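Local coordinates for mandelate racemase/muconate lactonizing enzyme family protein (PDB 3T9P) that probably acts as an isomerase or related enzyme of the enolase superfamily, in which reactions begin by removing a proton next to a substrate carboxylate, at residues 154-158 with 192-196; 167-171 with 184-189; 309-315 with 332-336. One frame throughout, in Å; residues are numbered along the deposited sequence.

Contact 1 (154-158 with 192-196); sequences FCRLR and VSRAL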
loop_
_atom_site.group_PDB
_atom_site.type_symbol
_atom_site.label_atom_id
_atom_site.label_comp_id
_atom_site.label_asym_id
_atom_site.label_seq_id
_atom_site.Cartn_x
_atom_site.Cartn_y
_atom_site.Cartn_z
ATOM N N PHE A 154 -33.457 -1.205 13.110
ATOM C CA PHE A 154 -33.511 0.046 12.344
ATOM C C PHE A 154 -34.783 0.836 12.723
ATOM O O PHE A 154 -34.722 2.077 12.931
ATOM C CB PHE A 154 -33.505 -0.253 10.869
ATOM C CG PHE A 154 -32.115 -0.417 10.251
ATOM C CD1 PHE A 154 -30.943 -0.320 11.037
ATOM C CD2 PHE A 154 -31.985 -0.611 8.887
ATOM C CE1 PHE A 154 -29.693 -0.407 10.428
ATOM C CE2 PHE A 154 -30.692 -0.785 8.264
ATOM C CZ PHE A 154 -29.554 -0.681 9.028
ATOM N N CYS A 155 -35.930 0.145 12.819
ATOM C CA CYS A 155 -37.170 0.821 13.252
ATOM C C CYS A 155 -37.048 1.574 14.549
ATOM O O CYS A 155 -37.511 2.718 14.636
ATOM C CB CYS A 155 -38.375 -0.155 13.233
ATOM S SG CYS A 155 -38.870 -0.407 11.546
ATOM N N ARG A 156 -36.409 0.929 15.535
ATOM C CA ARG A 156 -36.186 1.466 16.872
ATOM C C ARG A 156 -35.251 2.716 16.769
ATOM O O ARG A 156 -35.516 3.729 17.420
ATOM C CB ARG A 156 -35.579 0.411 17.821
ATOM C CG ARG A 156 -36.602 -0.662 18.304
ATOM C CD ARG A 156 -35.955 -1.949 18.972
ATOM N NE ARG A 156 -34.950 -1.673 20.030
ATOM C CZ ARG A 156 -33.650 -2.035 20.021
ATOM N NH1 ARG A 156 -33.108 -2.723 18.999
ATOM N NH2 ARG A 156 -32.880 -1.702 21.071
ATOM N N LEU A 157 -34.192 2.632 15.940
ATOM C CA LEU A 157 -33.266 3.759 15.824
ATOM C C LEU A 157 -33.979 4.927 15.142
ATOM O O LEU A 157 -33.757 6.069 15.528
ATOM C CB LEU A 157 -32.081 3.361 14.905
ATOM C CG LEU A 157 -31.082 2.491 15.650
ATOM C CD1 LEU A 157 -30.245 1.557 14.676
ATOM C CD2 LEU A 157 -30.227 3.473 16.547
ATOM N N ARG A 158 -34.804 4.635 14.132
ATOM C CA ARG A 158 -35.586 5.646 13.434
ATOM C C ARG A 158 -36.526 6.363 14.430
ATOM O O ARG A 158 -36.576 7.586 14.509
ATOM C CB ARG A 158 -36.448 5.005 12.314
ATOM C CG ARG A 158 -37.492 6.028 11.619
ATOM C CD ARG A 158 -38.560 5.304 10.795
ATOM N NE ARG A 158 -39.384 4.494 11.710
ATOM C CZ ARG A 158 -40.056 3.389 11.417
ATOM N NH1 ARG A 158 -40.093 2.894 10.192
ATOM N NH2 ARG A 158 -40.709 2.783 12.410
ATOM N N VAL A 192 -36.120 -4.686 4.718
ATOM C CA VAL A 192 -35.669 -3.539 5.511
ATOM C C VAL A 192 -36.343 -2.244 4.946
ATOM O O VAL A 192 -36.853 -1.390 5.700
ATOM C CB VAL A 192 -34.102 -3.456 5.501
ATOM C CG1 VAL A 192 -33.614 -2.184 6.202
ATOM C CG2 VAL A 192 -33.553 -4.651 6.243
ATOM N N SER A 193 -36.385 -2.156 3.636
ATOM C CA SER A 193 -36.938 -0.988 2.975
ATOM C C SER A 193 -38.446 -0.789 3.319
ATOM O O SER A 193 -38.848 0.344 3.704
ATOM C CB SER A 193 -36.794 -1.139 1.464
ATOM O OG SER A 193 -37.430 -0.032 0.819
ATOM N N ARG A 194 -39.259 -1.866 3.237
ATOM C CA ARG A 194 -40.688 -1.714 3.601
ATOM C C ARG A 194 -40.811 -1.463 5.076
ATOM O O ARG A 194 -41.634 -0.672 5.437
ATOM C CB ARG A 194 -41.562 -2.882 3.104
ATOM C CG ARG A 194 -41.502 -3.169 1.522
ATOM C CD ARG A 194 -42.213 -4.506 1.102
ATOM N NE ARG A 194 -43.669 -4.334 1.226
ATOM C CZ ARG A 194 -44.401 -4.602 2.321
ATOM N NH1 ARG A 194 -43.847 -5.137 3.408
ATOM N NH2 ARG A 194 -45.715 -4.371 2.331
ATOM N N ALA A 195 -40.001 -2.060 5.966
ATOM C CA ALA A 195 -40.138 -1.734 7.397
ATOM C C ALA A 195 -39.841 -0.249 7.618
ATOM O O ALA A 195 -40.521 0.395 8.389
ATOM C CB ALA A 195 -39.210 -2.574 8.299
ATOM N N LEU A 196 -38.800 0.290 6.911
ATOM C CA LEU A 196 -38.333 1.662 7.247
ATOM C C LEU A 196 -39.393 2.642 6.744
ATOM O O LEU A 196 -39.621 3.689 7.392
ATOM C CB LEU A 196 -37.011 1.968 6.542
ATOM C CG LEU A 196 -35.742 1.424 7.195
ATOM C CD1 LEU A 196 -34.539 1.760 6.284
ATOM C CD2 LEU A 196 -35.565 2.052 8.611
#
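Arg158 reaches across to Leu196 and Ala195, joining two neighbouring helices, 147-161 and 184-196, in the outer layer of the family's beta/alpha barrel. The two segments run roughly the same way, their axes 31° apart. Arg158 NH1 donates to Leu196 O at 2.9 Å and, more weakly, to Ala195 O at 3.1 Å. Both oxygens lie at the edge of the guanidinium, near its plane, whereas NH1 itself stands above the carbonyl plane of Leu196. Because helix 184-196 ends at Leu196, these carbonyls sit at its C-terminal end, where the helix dipole would probably favour a positive group. The arginine chain leaves with CG anti to the backbone N and then bends at chi3 (65°), which turns the guanidinium so that one face lies over Cys155 CA, offset toward the rim.

Below this polar bridge the contact is apolar. Cys155 SG rests against Ala195 CB at 3.9 Å. The CB of Leu196 is directed away from the partner helix, yet its branch comes back, bringing CD2 to 3.8 Å from Phe154 CB. Further out, strand 165-169 forms the floor: Phe154 touches Trp168 and meets the ring of Phe166 with the planes at about 50°, while Leu196 packs on Phe166 and on Lys202 of strand 201-205. The closest apolar pair across the two helices is made by the edge of the Phe154 ring, not its face: Phe154 CD2 lies 3.5 Å from Val192 CG1.

Contact 2 (167-171 with 184-189); sequences KWRVG and RTEAVV
Two flat groups carry this contact, the guanidinium of Arg184 and the indole of Trp168, and Val188 touches both. Val188 CG2 lies over one face of the guanidinium, offset toward its rim. At the guanidinium edge is Arg169 O, which takes a 2.9 Å hydrogen bond from Arg184 NH1 at 146°; the acceptor is in the guanidinium plane, although the donor stands above the carbonyl plane. The indole has Val188 CG1 and Val189 O at its edge. Trp168 NE1 gives a weak bond of 3.3 Å to Val188 O. Trp168 CG lies between the backbone N and the carbonyl carbon (chi1 63°), which swings Trp168 CD1 to 3.6 Å from Val188 CG2.

Two waters extend the grip of the arginine. Water 1 accepts from Arg184 NH2 and Arg169 N; water 2 accepts from Arg184 NH1 and donates to Gly171 O. Beyond the two segments, Arg184 NH2 also donates to Ile145 O.

Thr185 OG1 receives the Gly171 N-H at 3.0 Å and 169°, nearly straight, while its CG2 lies across Val170. Val170 CG1 meets Val189 CG2 at 3.9 Å. A valine at Thr185 would probably keep the packing on Val170 but leave the Gly171 N-H without its hydroxyl acceptor, and so let the turn after the strand shift.

Strand 165-169 and helix 184-196 are the first two elements of a beta-alpha-beta unit, here running nearly antiparallel. Side chains at the helix start thus bond backbone groups at the strand end and the turn after it. The charge of Arg184, which probably stays delocalised over its guanidinium, is met in this contact by neutral acceptors, Arg169 O and the two waters.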
loop_
_atom_site.group_PDB
_atom_site.type_symbol
_atom_site.label_atom_id
_atom_site.label_comp_id
_atom_site.label_asym_id
_atom_site.label_seq_id
_atom_site.Cartn_x
_atom_site.Cartn_y
_atom_site.Cartn_z
ATOM N N LYS A 167 -28.045 2.459 6.186
ATOM C CA LYS A 167 -27.291 1.638 5.262
ATOM C C LYS A 167 -27.155 0.229 5.877
ATOM O O LYS A 167 -26.862 0.114 7.046
ATOM C CB LYS A 167 -25.863 2.188 5.109
ATOM C CG LYS A 167 -25.084 1.329 4.005
ATOM C CD LYS A 167 -23.785 2.130 3.637
ATOM C CE LYS A 167 -22.618 1.717 4.521
ATOM N NZ LYS A 167 -21.429 2.516 4.050
ATOM N N TRP A 168 -27.397 -0.766 5.045
ATOM C CA TRP A 168 -27.166 -2.172 5.368
ATOM C C TRP A 168 -26.413 -2.901 4.244
ATOM O O TRP A 168 -25.914 -2.271 3.275
ATOM C CB TRP A 168 -28.563 -2.824 5.697
ATOM C CG TRP A 168 -29.613 -2.912 4.670
ATOM C CD1 TRP A 168 -29.982 -4.055 3.981
ATOM C CD2 TRP A 168 -30.468 -1.843 4.158
ATOM N NE1 TRP A 168 -31.073 -3.780 3.177
ATOM C CE2 TRP A 168 -31.379 -2.436 3.278
ATOM C CE3 TRP A 168 -30.639 -0.472 4.490
ATOM C CZ2 TRP A 168 -32.349 -1.687 2.591
ATOM C CZ3 TRP A 168 -31.618 0.265 3.863
ATOM C CH2 TRP A 168 -32.538 -0.381 2.952
ATOM N N ARG A 169 -26.252 -4.226 4.422
ATOM C CA ARG A 169 -25.336 -4.995 3.569
ATOM C C ARG A 169 -26.037 -5.927 2.656
ATOM O O ARG A 169 -27.047 -6.549 3.044
ATOM C CB ARG A 169 -24.348 -5.850 4.373
ATOM C CG ARG A 169 -23.565 -5.058 5.458
ATOM C CD ARG A 169 -22.547 -4.103 4.887
ATOM N NE ARG A 169 -22.335 -2.961 5.768
ATOM C CZ ARG A 169 -21.433 -2.011 5.586
ATOM N NH1 ARG A 169 -21.421 -0.958 6.417
ATOM N NH2 ARG A 169 -20.546 -2.098 4.571
ATOM N N VAL A 170 -25.485 -6.033 1.453
ATOM C CA VAL A 170 -25.882 -7.059 0.506
ATOM C C VAL A 170 -24.636 -7.878 0.092
ATOM O O VAL A 170 -23.505 -7.475 0.377
ATOM C CB VAL A 170 -26.611 -6.471 -0.755
ATOM C CG1 VAL A 170 -27.859 -5.746 -0.334
ATOM C CG2 VAL A 170 -25.644 -5.444 -1.499
ATOM N N GLY A 171 -24.912 -9.021 -0.529
ATOM C CA GLY A 171 -23.898 -9.917 -1.047
ATOM C C GLY A 171 -23.111 -10.386 0.193
ATOM O O GLY A 171 -23.612 -10.350 1.312
ATOM N N ARG A 184 -30.328 -14.284 0.753
ATOM C CA ARG A 184 -30.299 -13.194 1.726
ATOM C C ARG A 184 -30.553 -11.832 1.132
ATOM O O ARG A 184 -31.343 -11.148 1.615
ATOM C CB ARG A 184 -29.039 -13.153 2.562
ATOM C CG ARG A 184 -29.098 -12.082 3.601
ATOM C CD ARG A 184 -27.872 -11.898 4.338
ATOM N NE ARG A 184 -28.007 -11.002 5.454
ATOM C CZ ARG A 184 -27.794 -9.711 5.408
ATOM N NH1 ARG A 184 -27.439 -9.154 4.281
ATOM N NH2 ARG A 184 -27.940 -9.007 6.490
ATOM N N THR A 185 -29.934 -11.557 0.020
ATOM C CA THR A 185 -30.044 -10.272 -0.637
ATOM C C THR A 185 -31.472 -10.006 -1.133
ATOM O O THR A 185 -32.036 -8.961 -0.957
ATOM C CB THR A 185 -28.952 -10.143 -1.720
ATOM O OG1 THR A 185 -27.670 -10.104 -1.091
ATOM C CG2 THR A 185 -29.123 -8.927 -2.516
ATOM N N GLU A 186 -32.038 -11.040 -1.707
ATOM C CA GLU A 186 -33.436 -11.018 -2.227
ATOM C C GLU A 186 -34.417 -10.673 -1.154
ATOM O O GLU A 186 -35.369 -9.931 -1.428
ATOM C CB GLU A 186 -33.813 -12.340 -2.964
ATOM C CG GLU A 186 -33.158 -12.435 -4.307
ATOM C CD GLU A 186 -31.687 -12.974 -4.268
ATOM O OE1 GLU A 186 -31.189 -13.423 -3.200
ATOM O OE2 GLU A 186 -31.064 -12.982 -5.352
ATOM N N ALA A 187 -34.156 -11.092 0.070
ATOM C CA ALA A 187 -34.975 -10.768 1.202
ATOM C C ALA A 187 -34.662 -9.469 1.928
ATOM O O ALA A 187 -35.662 -8.746 2.362
ATOM C CB ALA A 187 -34.989 -11.910 2.199
ATOM N N VAL A 188 -33.350 -9.177 2.086
ATOM C CA VAL A 188 -32.927 -8.103 3.013
ATOM C C VAL A 188 -33.339 -6.743 2.359
ATOM O O VAL A 188 -33.632 -5.782 3.057
ATOM C CB VAL A 188 -31.376 -8.167 3.353
ATOM C CG1 VAL A 188 -30.546 -7.565 2.207
ATOM C CG2 VAL A 188 -31.077 -7.456 4.571
ATOM N N VAL A 189 -33.397 -6.702 1.037
ATOM C CA VAL A 189 -33.529 -5.426 0.331
ATOM C C VAL A 189 -35.002 -4.943 0.555
ATOM O O VAL A 189 -35.223 -3.876 1.209
ATOM C CB VAL A 189 -33.147 -5.556 -1.159
ATOM C CG1 VAL A 189 -33.630 -4.320 -1.998
ATOM C CG2 VAL A 189 -31.627 -5.773 -1.373
HETATM O O HOH W 1 -27.293 -6.034 6.637
HETATM O O HOH W 2 -26.243 -10.315 2.133
#

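Contact 3 (309-315 with 332-336); sequences ANLSLVT and LEFSI
Thr315 is joined to Glu333 and Ser335 chiefly through one water, with no direct hydrogen bond between the segments. Water 3 donates to Thr315 OG1 at 2.8 Å and to Glu333 O at 3.2 Å, and accepts from Ser335 N at 2.8 Å, bridging the helix start and the strand backbone. The Thr315 hydroxyl spends its own proton on Asn310 O, 2.7 Å from OG1, which explains why it accepts from the water.

With CG2 anti to its backbone N, Thr315 turns that methyl toward the Phe334 ring and Leu332. Leu311 comes over a face of Phe334, its CD2 4.2 Å from the ring centroid and 26° off the normal, a CH-pi contact. Ser335 CB nestles against Ala309 O at 3.4 Å.

The loop is held in shape from within. Asn310 OD1 takes Ser312 N at 2.9 Å, in the carbonyl plane and on a lone pair, forming an Asx turn, and Ser312 OG at 2.7 Å. Ser312 N-caps the helix, accepting weakly from Val314 N. Asn310 N is buried without a partner in the model. Outside, Glu333 OE2 bonds to Ser139 OG.

Ala309 lies near a bound formic acid, probably from the crystallisation liquor. Strand 332-335 pairs in parallel with strand 132-139, and the 309-315 loop lies beside its C-terminal end, the side on which enolase-superfamily barrels open their active site.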
loop_
_atom_site.group_PDB
_atom_site.type_symbol
_atom_site.label_atom_id
_atom_site.label_comp_id
_atom_site.label_asym_id
_atom_site.label_seq_id
_atom_site.Cartn_x
_atom_site.Cartn_y
_atom_site.Cartn_z
ATOM N N ALA A 309 -16.435 3.824 10.010
ATOM C CA ALA A 309 -17.199 2.597 10.302
ATOM C C ALA A 309 -17.161 2.178 11.759
ATOM O O ALA A 309 -17.697 1.137 12.092
ATOM C CB ALA A 309 -16.753 1.462 9.366
ATOM N N ASN A 310 -16.609 3.030 12.644
ATOM C CA ASN A 310 -16.627 2.758 14.055
ATOM C C ASN A 310 -16.569 4.034 14.858
ATOM O O ASN A 310 -16.269 5.103 14.298
ATOM C CB ASN A 310 -15.505 1.741 14.463
ATOM C CG ASN A 310 -14.133 2.241 14.164
ATOM O OD1 ASN A 310 -13.674 3.195 14.736
ATOM N ND2 ASN A 310 -13.441 1.582 13.204
ATOM N N LEU A 311 -16.778 3.920 16.176
ATOM C CA LEU A 311 -16.732 5.074 17.019
ATOM C C LEU A 311 -15.389 5.285 17.705
ATOM O O LEU A 311 -15.340 5.815 18.847
ATOM C CB LEU A 311 -17.955 5.170 17.960
ATOM C CG LEU A 311 -19.323 5.075 17.204
ATOM C CD1 LEU A 311 -20.551 5.153 18.205
ATOM C CD2 LEU A 311 -19.419 6.210 16.178
ATOM N N SER A 312 -14.289 4.961 16.969
ATOM C CA SER A 312 -13.029 5.533 17.370
ATOM C C SER A 312 -13.019 7.028 16.971
ATOM O O SER A 312 -14.070 7.556 16.684
ATOM C CB SER A 312 -11.918 4.754 16.742
ATOM O OG SER A 312 -11.801 5.062 15.366
ATOM N N LEU A 313 -11.872 7.685 16.920
ATOM C CA LEU A 313 -11.834 9.097 16.562
ATOM C C LEU A 313 -12.290 9.349 15.060
ATOM O O LEU A 313 -12.596 10.480 14.648
ATOM C CB LEU A 313 -10.398 9.560 16.741
ATOM C CG LEU A 313 -10.281 11.084 16.593
ATOM C CD1 LEU A 313 -10.976 11.762 17.691
ATOM C CD2 LEU A 313 -8.791 11.526 16.441
ATOM N N VAL A 314 -12.180 8.313 14.245
ATOM C CA VAL A 314 -12.513 8.467 12.805
ATOM C C VAL A 314 -13.890 9.173 12.619
ATOM O O VAL A 314 -14.070 9.965 11.716
ATOM C CB VAL A 314 -12.380 7.115 12.038
ATOM C CG1 VAL A 314 -13.455 6.059 12.514
ATOM C CG2 VAL A 314 -12.488 7.340 10.442
ATOM N N THR A 315 -14.871 8.842 13.438
ATOM C CA THR A 315 -16.159 9.455 13.257
ATOM C C THR A 315 -16.109 10.982 13.551
ATOM O O THR A 315 -16.620 11.782 12.723
ATOM C CB THR A 315 -17.299 8.661 14.015
ATOM O OG1 THR A 315 -17.405 7.362 13.406
ATOM C CG2 THR A 315 -18.791 9.413 13.883
ATOM N N LEU A 332 -23.286 11.858 7.330
ATOM C CA LEU A 332 -22.186 11.208 8.004
ATOM C C LEU A 332 -22.483 9.712 8.179
ATOM O O LEU A 332 -23.509 9.370 8.737
ATOM C CB LEU A 332 -22.027 11.857 9.391
ATOM C CG LEU A 332 -21.192 11.196 10.518
ATOM C CD1 LEU A 332 -19.734 11.390 10.245
ATOM C CD2 LEU A 332 -21.619 11.648 11.981
ATOM N N GLU A 333 -21.570 8.828 7.793
ATOM C CA GLU A 333 -21.700 7.397 8.214
ATOM C C GLU A 333 -21.590 7.241 9.731
ATOM O O GLU A 333 -20.570 7.650 10.329
ATOM C CB GLU A 333 -20.619 6.578 7.542
ATOM C CG GLU A 333 -20.867 5.055 7.950
ATOM C CD GLU A 333 -20.122 4.085 7.123
ATOM O OE1 GLU A 333 -19.104 4.472 6.472
ATOM O OE2 GLU A 333 -20.495 2.877 7.198
ATOM N N PHE A 334 -22.652 6.734 10.387
ATOM C CA PHE A 334 -22.621 6.551 11.885
ATOM C C PHE A 334 -22.833 5.070 12.261
ATOM O O PHE A 334 -23.931 4.550 12.117
ATOM C CB PHE A 334 -23.642 7.486 12.536
ATOM C CG PHE A 334 -23.493 7.580 14.036
ATOM C CD1 PHE A 334 -22.607 8.482 14.604
ATOM C CD2 PHE A 334 -24.217 6.745 14.883
ATOM C CE1 PHE A 334 -22.429 8.550 16.024
ATOM C CE2 PHE A 334 -24.021 6.773 16.279
ATOM C CZ PHE A 334 -23.144 7.692 16.863
ATOM N N SER A 335 -21.787 4.377 12.744
ATOM C CA SER A 335 -21.935 2.976 13.007
ATOM C C SER A 335 -22.941 2.818 14.191
ATOM O O SER A 335 -22.820 3.468 15.225
ATOM C CB SER A 335 -20.563 2.410 13.411
ATOM O OG SER A 335 -20.796 1.131 13.981
ATOM N N ILE A 336 -23.970 2.037 13.999
ATOM C CA ILE A 336 -24.953 1.822 15.081
ATOM C C ILE A 336 -24.670 0.504 15.857
ATOM O O ILE A 336 -25.467 0.108 16.700
ATOM C CB ILE A 336 -26.466 1.914 14.558
ATOM C CG1 ILE A 336 -26.700 1.219 13.198
ATOM C CG2 ILE A 336 -26.822 3.409 14.273
ATOM C CD1 ILE A 336 -26.834 -0.399 13.408
HETATM O O HOH W 3 -19.243 5.541 12.385
#

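Following the chain, helix 147-161 supplies the first side of contact 1, strand 165-169 follows and enters contact 2, and helix 184-196 closes both: its start completes contact 2, its end contact 1. Contact 2 is therefore nested inside the loop closed by contact 1, and the two touch where Val192 CB packs on the Trp168 indole and Phe154 CZ meets Lys167 O. Contact 3 opens only later, at 309-315, and closes at strand 332-335, in series with the others. It still meets them in space: Ile336 packs against Leu157 and Phe154 of contact 1, and Glu333 forms a long, weak ion pair with Lys167 of contact 2. Strand 132-139, paired with both 165-169 and 332-335, lies between the early and late parts of the barrel.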